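Protein HIRA (Homo sapiens, PDB 5YJE) acts as a histone chaperone subunit that cooperates with ASF1A to promote replication-independent chromatin assembly, and is required for the periodic repression of histone gene transcription. Local coordinates at residues S221-R229 with Q269-N279; S241-G249 with A283-E292. One frame throughout, in Å; residues are numbered along the deposited sequence.

Contact 1 (S221-R229 with Q269-N279)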
ATOM      1  N   SER B 221       4.266 -26.295 -20.255  1.00 53.86           N
ATOM      2  CA  SER B 221       5.689 -25.989 -20.210  1.00 55.64           C
ATOM      3  C   SER B 221       6.321 -26.083 -21.603  1.00 52.78           C
ATOM      4  O   SER B 221       6.110 -27.053 -22.338  1.00 51.72           O
ATOM      5  CB  SER B 221       6.398 -26.935 -19.241  1.00 53.76           C
ATOM      6  OG  SER B 221       7.783 -26.653 -19.163  1.00 54.07           O
ATOM      7  N   LEU B 222       7.089 -25.055 -21.960  1.00 50.26           N
ATOM      8  CA  LEU B 222       7.924 -25.044 -23.148  1.00 56.41           C
ATOM      9  C   LEU B 222       9.309 -25.608 -22.886  1.00 56.93           C
ATOM     10  O   LEU B 222      10.153 -25.591 -23.790  1.00 57.35           O
ATOM     11  CB  LEU B 222       8.033 -23.623 -23.691  1.00 50.10           C
ATOM     12  CG  LEU B 222       6.717 -23.033 -24.177  1.00 53.91           C
ATOM     13  CD1 LEU B 222       6.746 -21.528 -24.027  1.00 49.44           C
ATOM     14  CD2 LEU B 222       6.475 -23.430 -25.627  1.00 58.37           C
ATOM     15  N   ALA B 223       9.548 -26.125 -21.677  1.00 51.75           N
ATOM     16  CA  ALA B 223      10.896 -26.540 -21.294  1.00 58.69           C
ATOM     17  C   ALA B 223      11.394 -27.726 -22.120  1.00 56.09           C
ATOM     18  O   ALA B 223      12.580 -27.786 -22.472  1.00 56.69           O
ATOM     19  CB  ALA B 223      10.939 -26.874 -19.801  1.00 47.60           C
ATOM     20  N   GLN B 224      10.521 -28.688 -22.430  1.00 55.77           N
ATOM     21  CA  GLN B 224      10.999 -29.889 -23.120  1.00 62.83           C
ATOM     22  C   GLN B 224      11.462 -29.587 -24.548  1.00 60.34           C
ATOM     23  O   GLN B 224      12.316 -30.297 -25.088  1.00 65.87           O
ATOM     24  CB  GLN B 224       9.916 -30.973 -23.116  1.00 55.25           C
ATOM     25  N   CYS B 225      10.938 -28.537 -25.166  1.00 63.67           N
ATOM     26  CA  CYS B 225      11.326 -28.193 -26.523  0.60 61.06           C
ATOM     27  C   CYS B 225      12.305 -27.028 -26.586  1.00 60.38           C
ATOM     28  O   CYS B 225      12.764 -26.686 -27.677  1.00 57.34           O
ATOM     29  CB  CYS B 225      10.076 -27.907 -27.354  0.60 60.79           C
ATOM     30  SG  CYS B 225       9.047 -29.394 -27.567  0.60 59.47           S
ATOM     31  N   ALA B 226      12.648 -26.432 -25.450  1.00 56.89           N
ATOM     32  CA  ALA B 226      13.634 -25.366 -25.433  1.00 54.36           C
ATOM     33  C   ALA B 226      15.024 -25.927 -25.710  1.00 53.35           C
ATOM     34  O   ALA B 226      15.464 -26.876 -25.054  1.00 60.18           O
ATOM     35  CB  ALA B 226      13.605 -24.642 -24.084  1.00 53.98           C
ATOM     36  N   ASP B 227      15.729 -25.311 -26.654  1.00 56.05           N
ATOM     37  CA  ASP B 227      17.053 -25.742 -27.097  1.00 53.57           C
ATOM     38  C   ASP B 227      18.041 -24.613 -26.835  1.00 51.39           C
ATOM     39  O   ASP B 227      18.058 -23.612 -27.556  1.00 57.82           O
ATOM     40  CB  ASP B 227      17.020 -26.132 -28.579  1.00 63.25           C
ATOM     41  CG  ASP B 227      18.409 -26.358 -29.168  1.00 67.10           C
ATOM     42  OD1 ASP B 227      19.363 -26.564 -28.388  1.00 71.60           O
ATOM     43  OD2 ASP B 227      18.543 -26.344 -30.414  1.00 70.31           O
ATOM     44  N   PHE B 228      18.870 -24.778 -25.811  1.00 56.61           N
ATOM     45  CA  PHE B 228      19.817 -23.748 -25.402  1.00 53.70           C
ATOM     46  C   PHE B 228      20.955 -24.442 -24.671  1.00 57.67           C
ATOM     47  O   PHE B 228      20.874 -25.631 -24.352  1.00 60.02           O
ATOM     48  CB  PHE B 228      19.141 -22.680 -24.521  1.00 51.62           C
ATOM     49  CG  PHE B 228      18.544 -23.240 -23.258  1.00 53.19           C
ATOM     50  CD1 PHE B 228      17.266 -23.776 -23.262  1.00 50.23           C
ATOM     51  CD2 PHE B 228      19.279 -23.262 -22.076  1.00 52.07           C
ATOM     52  CE1 PHE B 228      16.729 -24.329 -22.103  1.00 53.24           C
ATOM     53  CE2 PHE B 228      18.752 -23.805 -20.920  1.00 51.44           C
ATOM     54  CZ  PHE B 228      17.478 -24.341 -20.925  1.00 46.62           C
ATOM     55  N   ARG B 229      22.016 -23.681 -24.403  1.00 61.67           N
ATOM     56  CA  ARG B 229      23.204 -24.189 -23.705  1.00 70.65           C
ATOM     57  C   ARG B 229      23.244 -23.737 -22.243  1.00 67.94           C
ATOM     58  O   ARG B 229      23.697 -22.630 -21.939  1.00 72.90           O
ATOM     59  CB  ARG B 229      24.483 -23.737 -24.420  1.00 72.78           C
ATOM     60  N   GLN B 269      11.263 -23.177 -32.908  1.00 43.50           N
ATOM     61  CA  GLN B 269      11.969 -23.667 -31.730  1.00 46.33           C
ATOM     62  C   GLN B 269      12.780 -22.554 -31.087  1.00 44.90           C
ATOM     63  O   GLN B 269      12.922 -22.519 -29.858  1.00 43.75           O
ATOM     64  CB  GLN B 269      12.868 -24.864 -32.075  1.00 48.10           C
ATOM     65  CG  GLN B 269      13.518 -25.576 -30.867  1.00 45.32           C
ATOM     66  CD  GLN B 269      13.902 -27.026 -31.158  1.00 53.82           C
ATOM     67  OE1 GLN B 269      14.162 -27.402 -32.300  1.00 59.58           O
ATOM     68  NE2 GLN B 269      13.951 -27.839 -30.120  1.00 55.38           N
ATOM     69  N   GLN B 270      13.319 -21.634 -31.888  1.00 43.62           N
ATOM     70  CA  GLN B 270      13.940 -20.464 -31.281  1.00 48.37           C
ATOM     71  C   GLN B 270      12.923 -19.641 -30.494  1.00 43.53           C
ATOM     72  O   GLN B 270      13.233 -19.131 -29.416  1.00 41.58           O
ATOM     73  CB  GLN B 270      14.609 -19.593 -32.329  1.00 46.55           C
ATOM     74  CG  GLN B 270      15.824 -20.233 -33.006  1.00 57.36           C
ATOM     75  CD  GLN B 270      16.409 -19.291 -34.048  1.00 53.76           C
ATOM     76  OE1 GLN B 270      15.703 -18.855 -34.954  1.00 58.07           O
ATOM     77  NE2 GLN B 270      17.681 -18.940 -33.898  1.00 57.45           N
ATOM     78  N   GLU B 271      11.713 -19.482 -31.020  1.00 43.58           N
ATOM     79  CA  GLU B 271      10.775 -18.602 -30.336  1.00 44.43           C
ATOM     80  C   GLU B 271      10.270 -19.262 -29.063  1.00 42.45           C
ATOM     81  O   GLU B 271      10.098 -18.592 -28.039  1.00 41.37           O
ATOM     82  CB  GLU B 271       9.627 -18.197 -31.268  1.00 42.62           C
ATOM     83  CG  GLU B 271      10.130 -17.430 -32.511  1.00 43.37           C
ATOM     84  CD  GLU B 271       9.169 -16.372 -33.056  1.00 48.91           C
ATOM     85  OE1 GLU B 271       7.982 -16.295 -32.642  1.00 49.82           O
ATOM     86  OE2 GLU B 271       9.623 -15.593 -33.922  1.00 50.36           O
ATOM     87  N   THR B 272      10.075 -20.583 -29.090  1.00 42.98           N
ATOM     88  CA  THR B 272       9.713 -21.273 -27.860  1.00 41.88           C
ATOM     89  C   THR B 272      10.855 -21.237 -26.859  1.00 41.82           C
ATOM     90  O   THR B 272      10.621 -21.052 -25.662  1.00 42.19           O
ATOM     91  CB  THR B 272       9.282 -22.709 -28.137  1.00 42.78           C
ATOM     92  OG1 THR B 272      10.390 -23.440 -28.658  1.00 51.53           O
ATOM     93  CG2 THR B 272       8.125 -22.751 -29.118  1.00 39.24           C
ATOM     94  N   THR B 273      12.093 -21.358 -27.332  1.00 44.46           N
ATOM     95  CA  THR B 273      13.237 -21.302 -26.428  1.00 44.37           C
ATOM     96  C   THR B 273      13.348 -19.927 -25.774  1.00 42.44           C
ATOM     97  O   THR B 273      13.572 -19.824 -24.560  1.00 41.42           O
ATOM     98  CB  THR B 273      14.522 -21.664 -27.182  1.00 44.84           C
ATOM     99  OG1 THR B 273      14.432 -23.017 -27.625  1.00 47.80           O
ATOM    100  CG2 THR B 273      15.752 -21.537 -26.293  1.00 45.77           C
ATOM    101  N   LEU B 274      13.169 -18.863 -26.563  1.00 40.55           N
ATOM    102  CA  LEU B 274      13.187 -17.506 -26.033  1.00 41.77           C
ATOM    103  C   LEU B 274      12.072 -17.304 -25.004  1.00 43.49           C
ATOM    104  O   LEU B 274      12.309 -16.791 -23.905  1.00 38.87           O
ATOM    105  CB  LEU B 274      13.036 -16.505 -27.172  1.00 43.33           C
ATOM    106  CG  LEU B 274      14.181 -15.630 -27.689  1.00 52.15           C
ATOM    107  CD1 LEU B 274      13.590 -14.448 -28.406  1.00 57.96           C
ATOM    108  CD2 LEU B 274      15.097 -15.146 -26.613  1.00 50.64           C
ATOM    109  N   ALA B 275      10.844 -17.700 -25.355  1.00 42.01           N
ATOM    110  CA  ALA B 275       9.714 -17.553 -24.450  1.00 40.05           C
ATOM    111  C   ALA B 275       9.959 -18.301 -23.148  1.00 43.15           C
ATOM    112  O   ALA B 275       9.733 -17.763 -22.062  1.00 40.21           O
ATOM    113  CB  ALA B 275       8.432 -18.045 -25.118  1.00 37.56           C
ATOM    114  N   TYR B 276      10.472 -19.528 -23.244  1.00 44.05           N
ATOM    115  CA  TYR B 276      10.787 -20.307 -22.059  1.00 40.33           C
ATOM    116  C   TYR B 276      11.809 -19.607 -21.175  1.00 42.76           C
ATOM    117  O   TYR B 276      11.613 -19.496 -19.957  1.00 45.37           O
ATOM    118  CB  TYR B 276      11.299 -21.687 -22.451  1.00 40.57           C
ATOM    119  CG  TYR B 276      11.854 -22.458 -21.259  1.00 43.62           C
ATOM    120  CD1 TYR B 276      11.000 -22.951 -20.278  1.00 44.91           C
ATOM    121  CD2 TYR B 276      13.226 -22.666 -21.099  1.00 39.50           C
ATOM    122  CE1 TYR B 276      11.486 -23.652 -19.185  1.00 44.69           C
ATOM    123  CE2 TYR B 276      13.725 -23.380 -20.014  1.00 41.47           C
ATOM    124  CZ  TYR B 276      12.840 -23.870 -19.059  1.00 48.76           C
ATOM    125  OH  TYR B 276      13.291 -24.568 -17.968  1.00 54.13           O
ATOM    126  N   LEU B 277      12.931 -19.172 -21.755  1.00 39.15           N
ATOM    127  CA  LEU B 277      13.986 -18.590 -20.929  1.00 39.28           C
ATOM    128  C   LEU B 277      13.551 -17.256 -20.324  1.00 44.83           C
ATOM    129  O   LEU B 277      13.914 -16.934 -19.184  1.00 44.93           O
ATOM    130  CB  LEU B 277      15.280 -18.442 -21.734  1.00 42.33           C
ATOM    131  CG  LEU B 277      16.026 -19.741 -22.099  1.00 43.92           C
ATOM    132  CD1 LEU B 277      17.134 -19.492 -23.121  1.00 41.47           C
ATOM    133  CD2 LEU B 277      16.607 -20.434 -20.864  1.00 41.94           C
ATOM    134  N   GLU B 278      12.759 -16.477 -21.064  1.00 42.91           N
ATOM    135  CA  GLU B 278      12.192 -15.254 -20.510  1.00 43.34           C
ATOM    136  C   GLU B 278      11.224 -15.567 -19.366  1.00 39.36           C
ATOM    137  O   GLU B 278      11.192 -14.859 -18.362  1.00 41.92           O
ATOM    138  CB  GLU B 278      11.507 -14.448 -21.620  1.00 35.73           C
ATOM    139  CG  GLU B 278      12.481 -13.767 -22.575  1.00 44.11           C
ATOM    140  CD  GLU B 278      11.827 -13.188 -23.851  1.00 47.90           C
ATOM    141  OE1 GLU B 278      12.579 -12.703 -24.723  1.00 49.25           O
ATOM    142  OE2 GLU B 278      10.573 -13.207 -23.991  1.00 47.48           O
ATOM    143  N   ASN B 279      10.425 -16.619 -19.515  1.00 39.39           N
ATOM    144  CA  ASN B 279       9.556 -17.090 -18.444  1.00 41.93           C
ATOM    145  C   ASN B 279      10.359 -17.446 -17.198  1.00 45.02           C
ATOM    146  O   ASN B 279       9.979 -17.077 -16.086  1.00 46.52           O
ATOM    147  CB  ASN B 279       8.757 -18.308 -18.910  1.00 43.51           C
ATOM    148  CG  ASN B 279       7.528 -17.934 -19.732  1.00 50.04           C
ATOM    149  OD1 ASN B 279       6.979 -16.841 -19.585  1.00 51.73           O
ATOM    150  ND2 ASN B 279       7.083 -18.853 -20.598  1.00 47.10           N
TER

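Contact 2 (S241-G249 with A283-E292)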
ATOM      1  N   SER B 241      18.009 -26.203  -5.245  1.00 70.54           N
ATOM      2  CA  SER B 241      17.852 -25.772  -3.856  1.00 69.89           C
ATOM      3  C   SER B 241      17.031 -24.481  -3.794  1.00 74.42           C
ATOM      4  O   SER B 241      16.362 -24.212  -2.788  1.00 71.55           O
ATOM      5  CB  SER B 241      19.220 -25.579  -3.181  1.00 68.95           C
ATOM      6  N   GLY B 242      17.072 -23.696  -4.880  1.00 68.63           N
ATOM      7  CA  GLY B 242      16.303 -22.476  -4.988  1.00 54.88           C
ATOM      8  C   GLY B 242      14.804 -22.715  -5.036  1.00 55.32           C
ATOM      9  O   GLY B 242      14.333 -23.829  -5.282  1.00 56.86           O
ATOM     10  N   PRO B 243      14.016 -21.663  -4.807  1.00 55.85           N
ATOM     11  CA  PRO B 243      12.557 -21.821  -4.846  1.00 51.74           C
ATOM     12  C   PRO B 243      12.067 -22.321  -6.199  1.00 57.60           C
ATOM     13  O   PRO B 243      11.525 -23.427  -6.243  1.00 59.38           O
ATOM     14  CB  PRO B 243      12.033 -20.409  -4.531  1.00 56.55           C
ATOM     15  CG  PRO B 243      13.185 -19.697  -3.899  1.00 54.00           C
ATOM     16  CD  PRO B 243      14.417 -20.272  -4.516  1.00 52.80           C
ATOM     17  N   LEU B 244      12.270 -21.558  -7.291  1.00 53.66           N
ATOM     18  CA  LEU B 244      11.806 -21.922  -8.633  1.00 51.92           C
ATOM     19  C   LEU B 244      12.154 -23.363  -8.990  1.00 52.98           C
ATOM     20  O   LEU B 244      11.316 -24.108  -9.518  1.00 51.05           O
ATOM     21  CB  LEU B 244      12.403 -20.978  -9.690  1.00 52.06           C
ATOM     22  CG  LEU B 244      11.857 -21.058 -11.127  1.00 50.44           C
ATOM     23  CD1 LEU B 244      10.404 -20.632 -11.204  1.00 46.63           C
ATOM     24  CD2 LEU B 244      12.694 -20.222 -12.078  1.00 46.51           C
ATOM     25  N   ALA B 245      13.392 -23.757  -8.693  1.00 51.02           N
ATOM     26  CA  ALA B 245      13.779 -25.149  -8.881  1.00 58.94           C
ATOM     27  C   ALA B 245      12.863 -26.086  -8.100  1.00 59.15           C
ATOM     28  O   ALA B 245      12.439 -27.122  -8.623  1.00 60.15           O
ATOM     29  CB  ALA B 245      15.241 -25.347  -8.482  1.00 62.91           C
ATOM     30  N   ILE B 246      12.517 -25.729  -6.859  1.00 57.36           N
ATOM     31  CA  ILE B 246      11.631 -26.587  -6.075  1.00 59.61           C
ATOM     32  C   ILE B 246      10.234 -26.626  -6.687  1.00 59.67           C
ATOM     33  O   ILE B 246       9.667 -27.709  -6.884  1.00 61.16           O
ATOM     34  CB  ILE B 246      11.612 -26.147  -4.595  1.00 61.71           C
ATOM     35  CG1 ILE B 246      12.913 -26.571  -3.893  1.00 62.75           C
ATOM     36  CG2 ILE B 246      10.405 -26.737  -3.859  1.00 52.77           C
ATOM     37  CD1 ILE B 246      13.342 -25.661  -2.758  1.00 59.66           C
ATOM     38  N   ILE B 247       9.673 -25.455  -7.023  1.00 57.05           N
ATOM     39  CA  ILE B 247       8.307 -25.379  -7.551  1.00 55.74           C
ATOM     40  C   ILE B 247       8.159 -26.163  -8.844  1.00 60.62           C
ATOM     41  O   ILE B 247       7.143 -26.834  -9.062  1.00 58.96           O
ATOM     42  CB  ILE B 247       7.874 -23.914  -7.736  1.00 57.95           C
ATOM     43  CG1 ILE B 247       7.683 -23.207  -6.408  1.00 57.61           C
ATOM     44  CG2 ILE B 247       6.665 -23.811  -8.566  1.00 57.91           C
ATOM     45  CD1 ILE B 247       8.877 -22.517  -5.937  1.00 59.51           C
ATOM     46  N   GLN B 248       9.134 -26.055  -9.734  1.00 61.71           N
ATOM     47  CA  GLN B 248       9.165 -26.883 -10.920  1.00 58.26           C
ATOM     48  C   GLN B 248       9.747 -28.251 -10.580  1.00 67.98           C
ATOM     49  O   GLN B 248      10.345 -28.458  -9.525  1.00 71.66           O
ATOM     50  CB  GLN B 248       9.960 -26.165 -12.010  1.00 58.35           C
ATOM     51  CG  GLN B 248       9.409 -24.772 -12.253  1.00 55.75           C
ATOM     52  CD  GLN B 248      10.284 -23.922 -13.136  1.00 54.38           C
ATOM     53  OE1 GLN B 248      11.481 -24.167 -13.253  1.00 56.43           O
ATOM     54  NE2 GLN B 248       9.696 -22.893 -13.741  1.00 50.37           N
ATOM     55  N   GLY B 249       9.552 -29.214 -11.466  1.00 66.10           N
ATOM     56  CA  GLY B 249      10.004 -30.546 -11.112  1.00 76.09           C
ATOM     57  C   GLY B 249      11.486 -30.749 -11.343  1.00 81.15           C
ATOM     58  O   GLY B 249      11.943 -31.888 -11.479  1.00 87.17           O
ATOM     59  N   ALA B 283      10.132 -15.511 -13.769  1.00 42.80           N
ATOM     60  CA  ALA B 283       9.650 -16.275 -12.637  1.00 41.82           C
ATOM     61  C   ALA B 283      10.605 -16.128 -11.471  1.00 46.69           C
ATOM     62  O   ALA B 283      10.178 -15.983 -10.319  1.00 39.75           O
ATOM     63  CB  ALA B 283       9.478 -17.742 -13.030  1.00 35.29           C
ATOM     64  N   ALA B 284      11.905 -16.122 -11.763  1.00 44.14           N
ATOM     65  CA  ALA B 284      12.882 -15.976 -10.695  1.00 50.18           C
ATOM     66  C   ALA B 284      12.807 -14.583 -10.077  1.00 48.10           C
ATOM     67  O   ALA B 284      12.886 -14.441  -8.854  1.00 50.44           O
ATOM     68  CB  ALA B 284      14.284 -16.287 -11.222  1.00 49.95           C
ATOM     69  N   LEU B 285      12.630 -13.551 -10.908  1.00 46.72           N
ATOM     70  CA  LEU B 285      12.423 -12.193 -10.407  1.00 48.58           C
ATOM     71  C   LEU B 285      11.162 -12.087  -9.538  1.00 49.92           C
ATOM     72  O   LEU B 285      11.194 -11.518  -8.440  1.00 52.91           O
ATOM     73  CB  LEU B 285      12.358 -11.232 -11.590  1.00 48.54           C
ATOM     74  CG  LEU B 285      12.082  -9.756 -11.318  1.00 58.14           C
ATOM     75  CD1 LEU B 285      13.202  -9.150 -10.520  1.00 53.29           C
ATOM     76  CD2 LEU B 285      11.973  -9.052 -12.643  1.00 50.63           C
ATOM     77  N   THR B 286      10.043 -12.621 -10.028  1.00 46.42           N
ATOM     78  CA  THR B 286       8.785 -12.626  -9.284  1.00 51.18           C
ATOM     79  C   THR B 286       8.929 -13.300  -7.917  1.00 50.41           C
ATOM     80  O   THR B 286       8.374 -12.830  -6.917  1.00 50.83           O
ATOM     81  CB  THR B 286       7.715 -13.339 -10.114  1.00 49.28           C
ATOM     82  OG1 THR B 286       7.500 -12.628 -11.329  1.00 44.99           O
ATOM     83  CG2 THR B 286       6.414 -13.409  -9.368  1.00 53.98           C
ATOM     84  N   LEU B 287       9.647 -14.419  -7.869  1.00 50.71           N
ATOM     85  CA  LEU B 287       9.947 -15.115  -6.630  1.00 52.46           C
ATOM     86  C   LEU B 287      10.989 -14.387  -5.789  1.00 58.25           C
ATOM     87  O   LEU B 287      11.220 -14.790  -4.640  1.00 56.45           O
ATOM     88  CB  LEU B 287      10.438 -16.534  -6.943  1.00 48.39           C
ATOM     89  CG  LEU B 287       9.442 -17.697  -7.032  1.00 55.07           C
ATOM     90  CD1 LEU B 287       8.753 -17.963  -5.696  1.00 58.27           C
ATOM     91  CD2 LEU B 287       8.411 -17.411  -8.086  1.00 53.41           C
ATOM     92  N   GLN B 288      11.623 -13.344  -6.332  1.00 51.20           N
ATOM     93  CA  GLN B 288      12.731 -12.667  -5.662  1.00 57.61           C
ATOM     94  C   GLN B 288      13.798 -13.665  -5.222  1.00 55.98           C
ATOM     95  O   GLN B 288      14.353 -13.570  -4.129  1.00 63.76           O
ATOM     96  CB  GLN B 288      12.240 -11.840  -4.468  1.00 51.98           C
ATOM     97  CG  GLN B 288      11.171 -10.821  -4.809  1.00 56.36           C
ATOM     98  CD  GLN B 288      10.663 -10.063  -3.582  1.00 67.21           C
ATOM     99  OE1 GLN B 288      11.288 -10.077  -2.513  1.00 62.20           O
ATOM    100  NE2 GLN B 288       9.510  -9.412  -3.731  1.00 67.94           N
ATOM    101  N   SER B 289      14.094 -14.628  -6.087  1.00 58.30           N
ATOM    102  CA  SER B 289      15.099 -15.657  -5.822  1.00 56.53           C
ATOM    103  C   SER B 289      16.387 -15.268  -6.544  1.00 59.98           C
ATOM    104  O   SER B 289      16.542 -15.535  -7.737  1.00 62.69           O
ATOM    105  CB  SER B 289      14.588 -17.022  -6.272  1.00 55.79           C
ATOM    106  OG  SER B 289      15.654 -17.936  -6.440  1.00 57.53           O
ATOM    107  N   SER B 290      17.332 -14.688  -5.798  1.00 62.62           N
ATOM    108  CA  SER B 290      18.443 -13.957  -6.404  1.00 64.02           C
ATOM    109  C   SER B 290      19.413 -14.872  -7.144  1.00 61.21           C
ATOM    110  O   SER B 290      19.827 -14.570  -8.274  1.00 61.38           O
ATOM    111  CB  SER B 290      19.187 -13.139  -5.342  1.00 64.59           C
ATOM    112  OG  SER B 290      20.077 -13.958  -4.606  1.00 69.64           O
ATOM    113  N   HIS B 291      19.844 -15.957  -6.506  1.00 59.46           N
ATOM    114  CA  HIS B 291      20.769 -16.854  -7.181  1.00 61.79           C
ATOM    115  C   HIS B 291      20.144 -17.408  -8.458  1.00 61.30           C
ATOM    116  O   HIS B 291      20.809 -17.482  -9.502  1.00 63.41           O
ATOM    117  CB  HIS B 291      21.199 -17.975  -6.235  1.00 53.01           C
ATOM    118  N   GLU B 292      18.852 -17.756  -8.408  1.00 58.93           N
ATOM    119  CA  GLU B 292      18.182 -18.311  -9.582  1.00 58.53           C
ATOM    120  C   GLU B 292      17.945 -17.240 -10.643  1.00 58.65           C
ATOM    121  O   GLU B 292      18.044 -17.520 -11.846  1.00 56.67           O
ATOM    122  CB  GLU B 292      16.872 -18.984  -9.168  1.00 57.27           C
ATOM    123  CG  GLU B 292      17.097 -20.333  -8.472  1.00 54.39           C
ATOM    124  CD  GLU B 292      15.809 -21.057  -8.102  1.00 56.26           C
ATOM    125  OE1 GLU B 292      14.844 -20.387  -7.676  1.00 53.95           O
ATOM    126  OE2 GLU B 292      15.762 -22.300  -8.259  1.00 57.17           O
TER

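Contact 1 (S221-R229 with Q269-N279)
Leu222, Ala223, Ala226 and Phe228 pack a loop, opened by an ST turn in which Ser221 OG accepts from Ala223 N, onto one flank of helix 266-286 in the C-terminal part of HIRA. The tight part gathers round Tyr276, whose ring is swung out to the loop because CG stands anti to the backbone N (chi1 171°). Ala223 CA lies over one face of that ring in a CH-pi contact, 3.9 Å from its centroid; Ala223 CB is 3.3 Å from Tyr276 CE1, where a longer side chain would meet the ring. Ala226 CB approaches Tyr276 CD2 obliquely at 3.6 Å, and Leu277 CD2 sits squarely over the Phe228 ring. Were Tyr276 an alanine, the ring packed against Ala223 and Ala226 would be gone, which is likely to leave a gap there and one fewer neighbour for Phe228. Leu222 reaches Thr272 and Ala275, buried also against Thr93 of a second subunit. Asp227 is looser, partly exposed and meeting Gln269 NE2 through its CB at 3.8 Å. Two hydrogen bonds tie loop backbone to helix side chains: Gln269 NE2, shared with Ala259 O, donates to Cys225 O at 3.0 Å, and Asp227 N gives a nearly straight bond (170°) to Thr273 OG1 at 2.8 Å, while the same hydroxyl donates to Gln269 O.

Contact 2 (S241-G249 with A283-E292)
The short helix 243-247 presents its N-terminal turn to the junction between helices 266-286 and 290-307, with the Pro243 and Ser289 CA atoms 6.7 Å apart and Gln288, at positive phi, closing the first of these helices in a Schellman motif. Glu292 carries the polar side of the contact. Its chain, extended beyond CG, brings the carboxylate over the start of the short helix, where OE2 accepts a hydrogen bond from Ala245 N at 2.8 Å, on its syn side and 20° out of the carboxylate plane. The second oxygen, OE1, takes a weak, bent bond from Leu244 N (125°) and, on its anti side, a bond from Ser289 OG at 2.9 Å. An acid suits this place, since the first turn of a helix offers amide N-H groups without acceptors of their own, and the positive end of the helix dipole would probably favour the charged form. Gly242, at the N-cap, lets the carboxylate close in: Glu292 OE2 is 3.3 Å from its CA, and a side chain pointing that way would collide with the acid. Pro243, lacking an N-H, fits the first turn and lays its CD against Ser289 OG. Leu244 CD1 packs on Ala283 CB at 3.5 Å, the alanine's small size admitting the leucine branch. The whole is a helix-to-helix junction: a Schellman end, Ser289 as the next N-cap, and first-turn Glu292 accepting from the first-turn amides of helix 243-247.

How the contacts relate
Contacts 1 and 2 both lean on helix 266-286, contact 1 along its N-terminal half and middle and contact 2 at its C-terminal end, with centres about 17 Å apart. Their segments alternate along the chain: after strand 211-217 the chain meets the helix first at 269-279 and later near its C-terminal end. Contact 1 is the more buried, though about 24 Å from the centre of the chain, and it relies on aromatic and aliphatic packing with two hydrogen bonds fastening loop backbone to helix side chains. Contact 2, nearer the centre at about 8 Å, is partly buried and centred on one acid gripping a helix N-terminus beside the sheet. Both also touch the second subunit.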